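Alpha/beta hydrolase (PDB 4R1D) binds calcium and is probably a lipase of the alpha/beta hydrolase family, a type VI secretion effector held in complex with its immunity protein Tli4. Local coordinates at residues Y225-N228 with T229-F233; A358-N362 with Q363-E367; C296-E299 with G300-V304. One frame throughout, in Å; residues are numbered along the deposited sequence.

Contact 1 of 3, residues Y225-N228 with T229-F233; sequences YIEN and TVLPF
Val-230 sets its CG2 methyl over one face of the Tyr-225 ring, 4.0 Å from the ring centroid and offset toward the rim, a CH-pi contact. Tyr-225 can offer that face because its CG is anti to the backbone N (chi1 173°), which swings the ring forward along the helix. The same ring runs past Thr-229, whose CB lies 3.8 Å from Tyr-225 CD1. Leu-231 CD1 lies against the carboxylate of Glu-227, with OE1 at 4.0 Å and the two side chains running side by side; that carboxylate is engaged by Arg-273 and Tyr-271.

The backbone bonds are irregular. Tyr-225 O accepts twice: from Thr-229 N at 2.9 Å, which sits above the carbonyl plane, and from Val-230 N at 3.0 Å, in that plane and straighter (165°). Leu-231 N then bonds to Ile-226 O at 3.0 Å, again five residues back. Pro-232 suits the step that follows, since it has no N-H to give; its CD rests 3.3 Å from Glu-227 O instead.

Buried Ile-226 and Val-230 face strand 48-54, Val-230 also reaching Trp-205 of strand 201-206. A pi-type turn followed by a proline kink thus marks a helix that flanks the parallel sheet of an alpha/beta hydrolase fold.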
loop_
_atom_site.group_PDB
_atom_site.type_symbol
_atom_site.label_atom_id
_atom_site.label_comp_id
_atom_site.label_asym_id
_atom_site.label_seq_id
_atom_site.Cartn_x
_atom_site.Cartn_y
_atom_site.Cartn_z
ATOM N N TYR A 225 -6.455 -6.066 -15.401
ATOM C CA TYR A 225 -7.741 -5.467 -15.090
ATOM C C TYR A 225 -8.400 -4.976 -16.374
ATOM O O TYR A 225 -9.570 -5.263 -16.630
ATOM C CB TYR A 225 -7.559 -4.306 -14.095
ATOM C CG TYR A 225 -8.806 -3.507 -13.828
ATOM C CD1 TYR A 225 -9.938 -4.105 -13.298
ATOM C CD2 TYR A 225 -8.848 -2.141 -14.093
ATOM C CE1 TYR A 225 -11.077 -3.376 -13.044
ATOM C CE2 TYR A 225 -9.979 -1.404 -13.841
ATOM C CZ TYR A 225 -11.090 -2.014 -13.323
ATOM O OH TYR A 225 -12.221 -1.284 -13.057
ATOM N N ILE A 226 -7.649 -4.246 -17.191
ATOM C CA ILE A 226 -8.204 -3.733 -18.443
ATOM C C ILE A 226 -8.589 -4.881 -19.383
ATOM O O ILE A 226 -9.694 -4.909 -19.909
ATOM C CB ILE A 226 -7.212 -2.795 -19.158
ATOM C CG1 ILE A 226 -6.927 -1.556 -18.304
ATOM C CG2 ILE A 226 -7.735 -2.382 -20.527
ATOM C CD1 ILE A 226 -5.679 -0.813 -18.740
ATOM N N GLU A 227 -7.678 -5.827 -19.582
ATOM C CA GLU A 227 -7.881 -6.886 -20.573
ATOM C C GLU A 227 -8.906 -7.935 -20.140
ATOM O O GLU A 227 -9.594 -8.527 -20.981
ATOM C CB GLU A 227 -6.549 -7.567 -20.922
ATOM C CG GLU A 227 -5.494 -6.630 -21.517
ATOM C CD GLU A 227 -5.903 -6.048 -22.863
ATOM O OE1 GLU A 227 -6.495 -6.792 -23.675
ATOM O OE2 GLU A 227 -5.635 -4.848 -23.111
ATOM N N ASN A 228 -9.009 -8.165 -18.836
ATOM C CA ASN A 228 -9.830 -9.260 -18.333
ATOM C C ASN A 228 -11.110 -8.837 -17.617
ATOM O O ASN A 228 -12.003 -9.656 -17.415
ATOM C CB ASN A 228 -8.999 -10.209 -17.460
ATOM C CG ASN A 228 -7.805 -10.788 -18.196
ATOM O OD1 ASN A 228 -7.836 -10.985 -19.413
ATOM N ND2 ASN A 228 -6.739 -11.059 -17.456
ATOM N N THR A 229 -11.211 -7.567 -17.231
ATOM C CA THR A 229 -12.448 -7.080 -16.613
ATOM C C THR A 229 -13.122 -5.998 -17.441
ATOM O O THR A 229 -14.291 -6.118 -17.823
ATOM C CB THR A 229 -12.222 -6.521 -15.181
ATOM O OG1 THR A 229 -11.817 -7.578 -14.302
ATOM C CG2 THR A 229 -13.509 -5.888 -14.655
ATOM N N VAL A 230 -12.394 -4.923 -17.713
ATOM C CA VAL A 230 -12.997 -3.801 -18.421
ATOM C C VAL A 230 -13.472 -4.159 -19.828
ATOM O O VAL A 230 -14.637 -3.966 -20.154
ATOM C CB VAL A 230 -12.047 -2.602 -18.487
ATOM C CG1 VAL A 230 -12.719 -1.460 -19.235
ATOM C CG2 VAL A 230 -11.671 -2.180 -17.078
ATOM N N LEU A 231 -12.584 -4.687 -20.659
ATOM C CA LEU A 231 -12.953 -4.904 -22.058
ATOM C C LEU A 231 -14.016 -6.001 -22.212
ATOM O O LEU A 231 -14.949 -5.847 -23.002
ATOM C CB LEU A 231 -11.728 -5.161 -22.933
ATOM C CG LEU A 231 -10.743 -3.985 -23.000
ATOM C CD1 LEU A 231 -9.569 -4.300 -23.911
ATOM C CD2 LEU A 231 -11.439 -2.714 -23.457
ATOM N N PRO A 232 -13.904 -7.093 -21.434
ATOM C CA PRO A 232 -14.947 -8.119 -21.577
ATOM C C PRO A 232 -16.347 -7.606 -21.235
ATOM O O PRO A 232 -17.327 -8.085 -21.796
ATOM C CB PRO A 232 -14.496 -9.209 -20.603
ATOM C CG PRO A 232 -12.993 -9.115 -20.650
ATOM C CD PRO A 232 -12.723 -7.607 -20.717
ATOM N N PHE A 233 -16.457 -6.640 -20.332
ATOM C CA PHE A 233 -17.767 -6.041 -20.117
ATOM C C PHE A 233 -18.340 -5.498 -21.433
ATOM O O PHE A 233 -19.509 -5.725 -21.738
ATOM C CB PHE A 233 -17.726 -4.934 -19.057
ATOM C CG PHE A 233 -19.006 -4.142 -18.970
ATOM C CD1 PHE A 233 -20.057 -4.579 -18.176
ATOM C CD2 PHE A 233 -19.169 -2.972 -19.700
ATOM C CE1 PHE A 233 -21.242 -3.861 -18.099
ATOM C CE2 PHE A 233 -20.355 -2.247 -19.627
ATOM C CZ PHE A 233 -21.393 -2.694 -18.826
#

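Contact 2 of 3, residues A358-N362 with Q363-E367; sequences AYPQN and QDPYE
Pro-360 and Pro-365 meet ring against ring, Pro-360 CG lying 3.8 Å from Pro-365 CB, with the two rings set at a slant to each other. Pro-360 CB also covers the backbone of the turn, 3.7 Å from Asp-364 N. Two rigid, apolar rings suit this buried inner side, and the cis peptide bond before Pro-360 lets the chain turn sharply as it leaves strand 358-359.

No direct hydrogen bond joins 358-362 to 363-367; a water bridges them instead, as does the carboxylate of Glu-368. The water donates to Pro-360 O (2.8 Å) and accepts from Gln-363 N (2.9 Å), linking the backbone across the bend. Gln-363 takes a left-handed conformation (phi 58°) within that bend. Glu-368, one residue beyond 363-367, reaches back to the backbone N atoms of Gln-361, Asn-362 and Asp-364, tying the loop to the helix that follows.

Further out, Asp-364 prepares the helix start. With chi1 near 180° its carboxylate is placed by the first turn, where OD1 accepts from Glu-367 N at 3.1 Å and 164°, the donor standing well above the carboxylate plane. Proline fits the first helical turn at 365, where no N-H is needed. Tyr-366 anchors that helix against helix 400-421, with its hydroxyl hydrogen-bonded to His-415. Together these features make a strand-to-helix connection that ends in a classic aspartate N-cap, with proline at the first position of helix 365-370.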
loop_
_atom_site.group_PDB
_atom_site.type_symbol
_atom_site.label_atom_id
_atom_site.label_comp_id
_atom_site.label_asym_id
_atom_site.label_seq_id
_atom_site.Cartn_x
_atom_site.Cartn_y
_atom_site.Cartn_z
ATOM N N ALA A 358 26.232 18.021 1.223
ATOM C CA ALA A 358 24.991 18.171 0.478
ATOM C C ALA A 358 24.865 16.907 -0.363
ATOM O O ALA A 358 25.647 16.688 -1.289
ATOM C CB ALA A 358 25.091 19.392 -0.422
ATOM N N TYR A 359 23.885 16.064 -0.042
ATOM C CA TYR A 359 23.802 14.731 -0.624
ATOM C C TYR A 359 22.570 14.589 -1.520
ATOM O O TYR A 359 21.555 15.231 -1.264
ATOM C CB TYR A 359 23.762 13.697 0.508
ATOM C CG TYR A 359 24.932 13.829 1.460
ATOM C CD1 TYR A 359 24.869 14.672 2.563
ATOM C CD2 TYR A 359 26.111 13.120 1.248
ATOM C CE1 TYR A 359 25.957 14.803 3.442
ATOM C CE2 TYR A 359 27.194 13.245 2.120
ATOM C CZ TYR A 359 27.107 14.090 3.211
ATOM O OH TYR A 359 28.188 14.222 4.073
ATOM N N PRO A 360 22.668 13.775 -2.589
ATOM C CA PRO A 360 23.880 13.058 -3.022
ATOM C C PRO A 360 24.970 14.030 -3.468
ATOM O O PRO A 360 24.665 15.093 -4.013
ATOM C CB PRO A 360 23.412 12.260 -4.246
ATOM C CG PRO A 360 21.924 12.227 -4.159
ATOM C CD PRO A 360 21.524 13.492 -3.470
ATOM N N GLN A 361 26.224 13.649 -3.240
ATOM C CA GLN A 361 27.379 14.438 -3.652
ATOM C C GLN A 361 27.816 14.013 -5.046
ATOM O O GLN A 361 28.356 14.822 -5.814
ATOM C CB GLN A 361 28.542 14.212 -2.683
ATOM C CG GLN A 361 28.304 14.658 -1.251
ATOM C CD GLN A 361 29.529 14.423 -0.381
ATOM O OE1 GLN A 361 30.021 15.334 0.295
ATOM N NE2 GLN A 361 30.034 13.202 -0.406
ATOM N N ASN A 362 27.577 12.744 -5.375
ATOM C CA ASN A 362 27.959 12.234 -6.693
ATOM C C ASN A 362 26.841 11.476 -7.399
ATOM O O ASN A 362 27.060 10.444 -8.030
ATOM C CB ASN A 362 29.224 11.374 -6.627
ATOM C CG ASN A 362 29.767 11.040 -8.008
ATOM O OD1 ASN A 362 29.719 11.868 -8.924
ATOM N ND2 ASN A 362 30.267 9.821 -8.170
ATOM N N GLN A 363 25.634 12.021 -7.296
ATOM C CA GLN A 363 24.481 11.538 -8.048
ATOM C C GLN A 363 24.131 10.077 -7.818
ATOM O O GLN A 363 23.601 9.417 -8.713
ATOM C CB GLN A 363 24.672 11.793 -9.541
ATOM C CG GLN A 363 24.936 13.250 -9.883
ATOM C CD GLN A 363 25.257 13.437 -11.342
ATOM O OE1 GLN A 363 26.382 13.788 -11.706
ATOM N NE2 GLN A 363 24.276 13.183 -12.193
ATOM N N ASP A 364 24.400 9.578 -6.616
ATOM C CA ASP A 364 24.018 8.209 -6.275
ATOM C C ASP A 364 23.353 8.161 -4.911
ATOM O O ASP A 364 23.985 7.808 -3.917
ATOM C CB ASP A 364 25.239 7.280 -6.294
ATOM C CG ASP A 364 24.858 5.813 -6.163
ATOM O OD1 ASP A 364 23.693 5.523 -5.801
ATOM O OD2 ASP A 364 25.723 4.946 -6.413
ATOM N N PRO A 365 22.063 8.502 -4.860
ATOM C CA PRO A 365 21.339 8.517 -3.589
ATOM C C PRO A 365 21.232 7.119 -3.009
ATOM O O PRO A 365 21.138 6.982 -1.789
ATOM C CB PRO A 365 19.942 9.048 -3.974
ATOM C CG PRO A 365 19.802 8.738 -5.435
ATOM C CD PRO A 365 21.205 8.842 -6.009
ATOM N N TYR A 366 21.263 6.098 -3.866
ATOM C CA TYR A 366 21.122 4.726 -3.391
ATOM C C TYR A 366 22.245 4.340 -2.434
ATOM O O TYR A 366 21.984 3.812 -1.344
ATOM C CB TYR A 366 21.015 3.745 -4.568
ATOM C CG TYR A 366 20.008 4.216 -5.588
ATOM C CD1 TYR A 366 18.646 4.064 -5.372
ATOM C CD2 TYR A 366 20.419 4.864 -6.751
ATOM C CE1 TYR A 366 17.721 4.532 -6.302
ATOM C CE2 TYR A 366 19.502 5.325 -7.684
ATOM C CZ TYR A 366 18.160 5.155 -7.450
ATOM O OH TYR A 366 17.261 5.612 -8.375
ATOM N N GLU A 367 23.487 4.621 -2.822
ATOM C CA GLU A 367 24.626 4.282 -1.970
ATOM C C GLU A 367 24.928 5.376 -0.948
ATOM O O GLU A 367 25.287 5.094 0.194
ATOM C CB GLU A 367 25.877 4.021 -2.819
ATOM C CG GLU A 367 25.731 2.905 -3.846
ATOM C CD GLU A 367 25.576 1.534 -3.216
ATOM O OE1 GLU A 367 26.135 1.310 -2.123
ATOM O OE2 GLU A 367 24.890 0.681 -3.818
HETATM O O HOH W 1 24.937 14.769 -6.739
HETATM O O HOH W 2 28.667 14.479 -10.016
#

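Contact 3 of 3, residues C296-E299 with G300-V304; sequences CGYE and GIAQV
Tyr-298 packs on Ala-302, the last residue of a type I beta turn that Glu-299 opens, in the loop that leads from helix 289-296 toward helix 310-317. Cys-296 closes the helix, its carbonyl O taken by the side-chain amide of Asn-464. Gly-297 follows with positive phi (85°), the first residue to leave helical angles; a CB here would press on the carbonyl O of Cys-296, which explains the glycine. Tyr-298 and Glu-299 are extended.

The CB bond of Tyr-298 points toward 300-304. CD2 and CE2 of its ring both come to 3.7 Å from Val-304 O, obliquely, while Ala-302 CB approaches the same CD2, also obliquely, at 4.3 Å. A small methyl group suits this place beside a large ring. The tyrosine also stacks on His-293 of the preceding helix and shares backbone hydrogen bonding with Gly-307, so it joins that helix to later parts of the loop.

Glu-299 comes next. Its CB touches Ile-301 CG1 at 4.0 Å, a contact made possible because that branch of the isoleucine sits between its own backbone N and carbonyl carbon (chi1 58°). Beyond CG the glutamate chain is extended, and its OE2 is hydrogen-bonded to Trp-440 NE1, so the acid pins the turn to a separate part of the chain. Gly-300, exposed, occupies the first corner. What closes the turn is Ala-302 N donating to Glu-299 O at 3.1 Å, nearly straight at the hydrogen (165°) but from 52° above the carbonyl plane.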
loop_
_atom_site.group_PDB
_atom_site.type_symbol
_atom_site.label_atom_id
_atom_site.label_comp_id
_atom_site.label_asym_id
_atom_site.label_seq_id
_atom_site.Cartn_x
_atom_site.Cartn_y
_atom_site.Cartn_z
ATOM N N CYS A 296 11.324 10.720 10.802
ATOM C CA CYS A 296 10.580 11.527 11.782
ATOM C C CYS A 296 9.139 11.098 12.044
ATOM O O CYS A 296 8.502 11.633 12.950
ATOM C CB CYS A 296 10.514 12.995 11.345
ATOM S SG CYS A 296 12.091 13.766 10.944
ATOM N N GLY A 297 8.613 10.190 11.227
ATOM C CA GLY A 297 7.185 9.901 11.232
ATOM C C GLY A 297 6.423 10.872 10.349
ATOM O O GLY A 297 6.955 11.899 9.932
ATOM N N TYR A 298 5.167 10.555 10.039
ATOM C CA TYR A 298 4.316 11.515 9.356
ATOM C C TYR A 298 3.913 12.633 10.314
ATOM O O TYR A 298 3.871 12.429 11.521
ATOM C CB TYR A 298 3.064 10.831 8.803
ATOM C CG TYR A 298 3.343 10.028 7.561
ATOM C CD1 TYR A 298 4.065 8.832 7.619
ATOM C CD2 TYR A 298 2.902 10.470 6.325
ATOM C CE1 TYR A 298 4.328 8.109 6.467
ATOM C CE2 TYR A 298 3.165 9.755 5.178
ATOM C CZ TYR A 298 3.872 8.584 5.252
ATOM O OH TYR A 298 4.134 7.891 4.090
ATOM N N GLU A 299 3.602 13.800 9.760
ATOM C CA GLU A 299 3.108 14.926 10.545
ATOM C C GLU A 299 1.644 14.727 10.940
ATOM O O GLU A 299 0.905 13.999 10.278
ATOM C CB GLU A 299 3.270 16.227 9.755
ATOM C CG GLU A 299 4.669 16.433 9.181
ATOM C CD GLU A 299 4.811 17.754 8.434
ATOM O OE1 GLU A 299 4.818 18.813 9.100
ATOM O OE2 GLU A 299 4.915 17.731 7.187
ATOM N N GLY A 300 1.232 15.381 12.023
ATOM C CA GLY A 300 -0.110 15.224 12.552
ATOM C C GLY A 300 -1.197 15.649 11.585
ATOM O O GLY A 300 -2.321 15.155 11.649
ATOM N N ILE A 301 -0.865 16.570 10.689
ATOM C CA ILE A 301 -1.823 17.067 9.708
ATOM C C ILE A 301 -2.148 16.073 8.582
ATOM O O ILE A 301 -3.094 16.283 7.823
ATOM C CB ILE A 301 -1.323 18.370 9.071
ATOM C CG1 ILE A 301 0.045 18.142 8.416
ATOM C CG2 ILE A 301 -1.246 19.472 10.112
ATOM C CD1 ILE A 301 0.669 19.393 7.824
ATOM N N ALA A 302 -1.362 15.007 8.456
ATOM C CA ALA A 302 -1.529 14.087 7.330
ATOM C C ALA A 302 -2.797 13.230 7.434
ATOM O O ALA A 302 -3.089 12.650 8.490
ATOM C CB ALA A 302 -0.302 13.201 7.175
ATOM N N GLN A 303 -3.539 13.145 6.331
ATOM C CA GLN A 303 -4.736 12.306 6.275
ATOM C C GLN A 303 -4.389 10.833 6.206
ATOM O O GLN A 303 -5.133 9.983 6.707
ATOM C CB GLN A 303 -5.568 12.620 5.034
ATOM C CG GLN A 303 -6.080 14.015 4.932
ATOM C CD GLN A 303 -7.116 14.112 3.846
ATOM O OE1 GLN A 303 -8.093 13.358 3.845
ATOM N NE2 GLN A 303 -6.896 15.008 2.893
ATOM N N VAL A 304 -3.289 10.522 5.522
ATOM C CA VAL A 304 -2.890 9.137 5.344
ATOM C C VAL A 304 -1.453 8.969 5.796
ATOM O O VAL A 304 -0.567 9.692 5.338
ATOM C CB VAL A 304 -3.049 8.711 3.891
ATOM C CG1 VAL A 304 -2.877 7.224 3.769
ATOM C CG2 VAL A 304 -4.429 9.120 3.393
#

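All three are local contacts, each within one continuous run of chain. Contacts 1 and 2 are partly buried, contact 3 a surface contact. Contact 1 stays inside a single helix beside the parallel sheet and combines aliphatic and ring packing with backbone bonds; Val-230 lies about 11 Å from the calcium ion, outside its coordination shell. Contact 2 joins an edge strand of the mixed sheet to a helix and relies on water, a capping carboxylate and paired prolines. Contact 3 belongs to a loop between helices, held by one turn bond and a ring. Contacts 2 and 3 lie across the chain's centre from contact 1, their centres about 43 and 37 Å from it; contacts 2 and 3 are about 26 Å apart, centre to centre.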